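Local coordinates for YfkN protein (Bacillus subtilis subsp. subtilis, PDB 3GVE) that belongs to the calcineurin-like phosphoesterase family and holds a manganese and a magnesium ion side by side in a two-metal centre, at residues 210-215 with 244-249; 218-223 with 248-253. All coordinates share one frame; numbering follows the deposited sequence. Where two conformers were deposited one is given.

Interaction 1 (210-215 with 244-249). With MG (magnesium ion), chain D.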
loop_
_atom_site.group_PDB
_atom_site.type_symbol
_atom_site.label_atom_id
_atom_site.label_comp_id
_atom_site.label_asym_id
_atom_site.label_seq_id
_atom_site.Cartn_x
_atom_site.Cartn_y
_atom_site.Cartn_z
ATOM N N VAL A 210 -28.937 8.789 20.458
ATOM C CA VAL A 210 -28.419 8.180 19.230
ATOM C C VAL A 210 -26.982 7.788 19.504
ATOM O O VAL A 210 -26.238 8.578 20.032
ATOM C CB VAL A 210 -28.446 9.179 18.056
ATOM C CG1 VAL A 210 -27.772 8.582 16.814
ATOM C CG2 VAL A 210 -29.882 9.594 17.746
ATOM N N ILE A 211 -26.619 6.558 19.171
ATOM C CA ILE A 211 -25.269 6.066 19.419
ATOM C C ILE A 211 -24.600 5.685 18.092
ATOM O O ILE A 211 -25.126 4.866 17.340
ATOM C CB ILE A 211 -25.264 4.853 20.401
ATOM C CG1 ILE A 211 -25.662 5.304 21.821
ATOM C CG2 ILE A 211 -23.882 4.185 20.420
ATOM C CD1 ILE A 211 -25.803 4.174 22.820
ATOM N N ILE A 212 -23.433 6.294 17.840
ATOM C CA ILE A 212 -22.657 6.051 16.565
ATOM C C ILE A 212 -21.406 5.324 16.949
ATOM O O ILE A 212 -20.624 5.785 17.816
ATOM C CB ILE A 212 -22.350 7.383 15.892
ATOM C CG1 ILE A 212 -23.663 8.101 15.504
ATOM C CG2 ILE A 212 -21.525 7.096 14.637
ATOM C CD1 ILE A 212 -23.475 9.544 15.150
ATOM N N ALA A 213 -21.217 4.139 16.369
ATOM C CA ALA A 213 -19.992 3.382 16.595
ATOM C C ALA A 213 -18.959 3.694 15.531
ATOM O O ALA A 213 -19.267 3.456 14.320
ATOM C CB ALA A 213 -20.330 1.870 16.552
ATOM N N LEU A 214 -17.806 4.177 15.951
ATOM C CA LEU A 214 -16.655 4.313 15.087
ATOM C C LEU A 214 -15.862 3.010 15.245
ATOM O O LEU A 214 -14.978 2.881 16.066
ATOM C CB LEU A 214 -15.870 5.564 15.474
ATOM C CG LEU A 214 -16.738 6.838 15.567
ATOM C CD1 LEU A 214 -15.919 8.039 15.985
ATOM C CD2 LEU A 214 -17.495 7.142 14.288
ATOM N N ALA A 215 -16.267 2.027 14.451
ATOM C CA ALA A 215 -15.756 0.680 14.581
ATOM C C ALA A 215 -14.627 0.456 13.595
ATOM O O ALA A 215 -14.857 0.188 12.435
ATOM C CB ALA A 215 -16.888 -0.317 14.349
ATOM N N ALA A 244 -25.936 3.414 14.390
ATOM C CA ALA A 244 -25.180 3.559 13.142
ATOM C C ALA A 244 -23.777 3.050 13.373
ATOM O O ALA A 244 -23.229 3.263 14.430
ATOM C CB ALA A 244 -25.140 5.018 12.736
ATOM N N ILE A 245 -23.218 2.405 12.355
ATOM C CA ILE A 245 -21.860 1.868 12.420
ATOM C C ILE A 245 -21.024 2.350 11.240
ATOM O O ILE A 245 -21.388 2.166 10.094
ATOM C CB ILE A 245 -21.854 0.320 12.433
ATOM C CG1 ILE A 245 -22.628 -0.203 13.649
ATOM C CG2 ILE A 245 -20.417 -0.204 12.445
ATOM C CD1 ILE A 245 -22.955 -1.727 13.572
ATOM N N ILE A 246 -19.895 2.963 11.557
ATOM C CA ILE A 246 -18.868 3.250 10.571
ATOM C C ILE A 246 -17.843 2.108 10.665
ATOM O O ILE A 246 -17.353 1.806 11.740
ATOM C CB ILE A 246 -18.168 4.595 10.838
ATOM C CG1 ILE A 246 -19.175 5.727 11.125
ATOM C CG2 ILE A 246 -17.237 4.953 9.678
ATOM C CD1 ILE A 246 -20.285 5.857 10.117
ATOM N N SER A 247 -17.543 1.495 9.525
ATOM C CA SER A 247 -16.634 0.376 9.459
ATOM C C SER A 247 -15.456 0.798 8.602
ATOM O O SER A 247 -15.523 1.695 7.807
ATOM C CB SER A 247 -17.365 -0.833 8.860
ATOM O OG SER A 247 -16.531 -1.964 8.694
ATOM N N GLY A 248 -14.362 0.108 8.800
ATOM C CA GLY A 248 -13.120 0.329 8.062
ATOM C C GLY A 248 -12.220 -0.905 8.125
ATOM O O GLY A 248 -12.706 -2.022 8.107
ATOM N N HIS A 249 -10.925 -0.628 8.219
ATOM C CA HIS A 249 -9.851 -1.582 8.419
ATOM C C HIS A 249 -9.562 -2.426 7.171
ATOM O O HIS A 249 -8.427 -2.556 6.794
ATOM C CB HIS A 249 -10.109 -2.442 9.662
ATOM C CG HIS A 249 -8.987 -3.368 9.998
ATOM N ND1 HIS A 249 -7.715 -2.922 10.292
ATOM C CD2 HIS A 249 -8.949 -4.720 10.087
ATOM C CE1 HIS A 249 -6.944 -3.964 10.550
ATOM N NE2 HIS A 249 -7.666 -5.064 10.427
HETATM MG MG MG D . -6.626 -0.768 10.189
HETATM O O HOH W 1 -6.420 -1.180 7.792
#
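Ala213 and Ile246 are joined where two adjacent parallel strands of a beta-alpha-beta unit, 210-215 and 244-247, run through the core of the metallophosphoesterase fold. Their axes diverge by only 14°, and helix 232-238 lies on the connection between them. Ile246 N bonds to Ala213 O at 2.9 Å. Ala213 in turn sends its own N-H to Ala244 O (2.9 Å), so this one residue both gives and accepts. Ala215 N to Ile246 O continues the pairing through a more bent bond, 141° at the hydrogen.

Ile246 illustrates how a branched side chain spans such a strand pair. Its CB rests 3.8 Å from Ala213 O. With CG1 beside the backbone N (chi1 -47°), that branch leans back toward strand 210-215, where it lies 3.9 Å from Leu214 CD2 and also reaches Ile212 CG2. Leu214 and Ile246 lie side by side here and point the same way. At the tip, CD1 folds away from Leu214, while the side chain as a whole also packs on Val278 of the next strand, on Ile290 and on Asn62. On the other face, Ile245 CG2 meets the methyl of Ala215.

Beyond the sheet the second strand runs out through Gly248 into His249, which joins Asp64, Asn108 and His216 around the magnesium ion: its ND1 lies 2.4 Å from the metal, while NE2 is bonded to Glu229.

Interaction 2 (218-223 with 248-253). With MG (magnesium ion), chain D; MN (manganese (II) ion), chain C.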
loop_
_atom_site.group_PDB
_atom_site.type_symbol
_atom_site.label_atom_id
_atom_site.label_comp_id
_atom_site.label_asym_id
_atom_site.label_seq_id
_atom_site.Cartn_x
_atom_site.Cartn_y
_atom_site.Cartn_z
ATOM N N GLY A 218 -13.578 -4.522 10.218
ATOM C CA GLY A 218 -14.307 -4.830 9.008
ATOM C C GLY A 218 -15.440 -5.806 9.217
ATOM O O GLY A 218 -15.876 -6.066 10.323
ATOM N N ILE A 219 -15.884 -6.359 8.097
ATOM C CA ILE A 219 -17.121 -7.114 7.980
ATOM C C ILE A 219 -16.816 -8.515 7.491
ATOM O O ILE A 219 -16.080 -8.680 6.538
ATOM C CB ILE A 219 -18.082 -6.434 6.947
ATOM C CG1 ILE A 219 -18.492 -5.032 7.416
ATOM C CG2 ILE A 219 -19.286 -7.324 6.656
ATOM C CD1 ILE A 219 -19.031 -4.121 6.310
ATOM N N GLU A 220 -17.395 -9.502 8.165
ATOM C CA GLU A 220 -17.485 -10.860 7.647
ATOM C C GLU A 220 -18.968 -11.191 7.535
ATOM O O GLU A 220 -19.808 -10.538 8.103
ATOM C CB GLU A 220 -16.759 -11.859 8.555
ATOM C CG GLU A 220 -15.238 -11.602 8.704
ATOM C CD GLU A 220 -14.458 -11.758 7.400
ATOM O OE1 GLU A 220 -14.974 -12.300 6.423
ATOM O OE2 GLU A 220 -13.297 -11.332 7.357
ATOM N N LYS A 221 -19.266 -12.204 6.739
ATOM C CA LYS A 221 -20.650 -12.533 6.398
ATOM C C LYS A 221 -21.406 -13.350 7.440
ATOM O O LYS A 221 -22.616 -13.437 7.372
ATOM C CB LYS A 221 -20.702 -13.282 5.066
ATOM C CG LYS A 221 -20.343 -12.412 3.854
ATOM C CD LYS A 221 -20.246 -13.315 2.644
ATOM C CE LYS A 221 -20.090 -12.606 1.338
ATOM N NZ LYS A 221 -20.154 -13.639 0.247
ATOM N N GLN A 222 -20.680 -13.951 8.379
ATOM C CA GLN A 222 -21.286 -14.794 9.406
ATOM C C GLN A 222 -20.665 -14.536 10.781
ATOM O O GLN A 222 -19.616 -13.892 10.886
ATOM C CB GLN A 222 -21.121 -16.274 9.022
ATOM C CG GLN A 222 -21.954 -16.687 7.797
ATOM C CD GLN A 222 -21.164 -16.612 6.505
ATOM O OE1 GLN A 222 -19.958 -16.499 6.522
ATOM N NE2 GLN A 222 -21.870 -16.654 5.373
ATOM N N ALA A 223 -21.320 -15.050 11.828
ATOM C CA ALA A 223 -20.865 -14.808 13.191
ATOM C C ALA A 223 -19.464 -15.321 13.445
ATOM O O ALA A 223 -19.005 -16.300 12.870
ATOM C CB ALA A 223 -21.839 -15.433 14.203
ATOM N N GLY A 248 -14.362 0.108 8.800
ATOM C CA GLY A 248 -13.120 0.329 8.062
ATOM C C GLY A 248 -12.220 -0.905 8.125
ATOM O O GLY A 248 -12.706 -2.022 8.107
ATOM N N HIS A 249 -10.925 -0.628 8.219
ATOM C CA HIS A 249 -9.851 -1.582 8.419
ATOM C C HIS A 249 -9.562 -2.426 7.171
ATOM O O HIS A 249 -8.427 -2.556 6.794
ATOM C CB HIS A 249 -10.109 -2.442 9.662
ATOM C CG HIS A 249 -8.987 -3.368 9.998
ATOM N ND1 HIS A 249 -7.715 -2.922 10.292
ATOM C CD2 HIS A 249 -8.949 -4.720 10.087
ATOM C CE1 HIS A 249 -6.944 -3.964 10.550
ATOM N NE2 HIS A 249 -7.666 -5.064 10.427
ATOM N N GLN A 250 -10.589 -3.012 6.560
ATOM C CA GLN A 250 -10.416 -3.911 5.415
ATOM C C GLN A 250 -10.108 -3.199 4.096
ATOM O O GLN A 250 -9.650 -3.817 3.153
ATOM C CB GLN A 250 -11.645 -4.802 5.235
ATOM C CG GLN A 250 -11.689 -5.990 6.172
ATOM C CD GLN A 250 -13.044 -6.682 6.177
ATOM O OE1 GLN A 250 -14.060 -6.086 5.894
ATOM N NE2 GLN A 250 -13.042 -7.945 6.540
ATOM N N HIS A 251 -10.351 -1.898 4.040
ATOM C CA HIS A 251 -10.135 -1.137 2.806
ATOM C C HIS A 251 -11.092 -1.604 1.679
ATOM O O HIS A 251 -10.802 -1.425 0.504
ATOM C CB HIS A 251 -8.651 -1.180 2.349
ATOM C CG HIS A 251 -7.679 -0.513 3.289
ATOM N ND1 HIS A 251 -6.431 -0.107 2.879
ATOM C CD2 HIS A 251 -7.757 -0.201 4.608
ATOM C CE1 HIS A 251 -5.791 0.450 3.894
ATOM N NE2 HIS A 251 -6.563 0.385 4.962
ATOM N N GLY A 252 -12.234 -2.176 2.062
ATOM C CA GLY A 252 -13.272 -2.602 1.130
ATOM C C GLY A 252 -14.410 -1.606 0.984
ATOM O O GLY A 252 -14.283 -0.475 1.438
ATOM N N LEU A 253 -15.510 -2.033 0.353
ATOM C CA LEU A 253 -16.667 -1.192 0.144
ATOM C C LEU A 253 -17.861 -1.799 0.838
ATOM O O LEU A 253 -18.120 -3.015 0.687
ATOM C CB LEU A 253 -16.987 -1.054 -1.370
ATOM C CG LEU A 253 -15.856 -0.505 -2.246
ATOM C CD1 LEU A 253 -16.390 -0.331 -3.708
ATOM C CD2 LEU A 253 -15.322 0.768 -1.740
HETATM MG MG MG D . -6.626 -0.768 10.189
HETATM MN MN MN C . -5.875 0.824 7.057
HETATM O O HOH W 1 -6.420 -1.180 7.792
HETATM O O HOH W 2 -3.943 -0.314 6.935
#
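Ile219 offers both halves of its backbone to the side-chain amide of Gln250. Its N donates to Gln250 OE1 at 2.9 Å, almost straight at the hydrogen (171°), and its O accepts from Gln250 NE2 at 3.1 Å. In each bond the donor stands well above the plane of the accepting carbonyl, whereas Ile219 O itself lies nearly in the amide plane of Gln250. Two bonds to one residue fix the rotation of the amide. The side chain gets there by running extended beyond CG (chi2 168°), straight across to the other loop.

Along that path the amide passes over Gly218, its CD 3.6 Å from Gly218 CA; with no side chain on this glycine, the approach can be close. Gly248 O also comes within 3.4 Å of Gly218 CA, and it accepts from Gln250 N within its own turn. Beyond the NE2 end of the amide, Glu220 OE2 comes within 3.5 Å of Gln250 NE2, the carboxylate and amide planes 89° apart, and OE1 of that acid makes a salt bridge with Lys341 of the second subunit. Met279 packs against both Ile219 and Gln250.

Gln250 sits between two metal ligands, and its grip on Ile219 is consistent with a fixed turn there. The neighbouring His249 serves the magnesium ion, and His251 binds manganese through NE2 (2.2 Å). One water bridges the ions, 2.4 Å from magnesium and 2.2 Å from manganese, while Asp64 is bound to both and Asp19 and His21 complete the protein ligands of manganese. Gly248 to His251 spell the Gly-His-x-His motif of calcineurin-like phosphoesterases, which supplies one histidine to each ion of the two-metal site.

Overall arrangement
From the N terminus, the chain first lays down Asp19, His21, Asp64 and Asn108, then reaches strand 210-215 and the loop 218-223 behind it. After helix 232-238 it returns through strand 244-247 into the loop 248-253. Interaction 1 closes this excursion at the level of the sheet. Interaction 2, beyond the ends of the strands, starts within the loop that interaction 1 closes and ends past it, so the two cross rather than nest. They share Gly248 and His249. Together they join the buried sheet to the two-metal site and, through Glu220, to the second subunit.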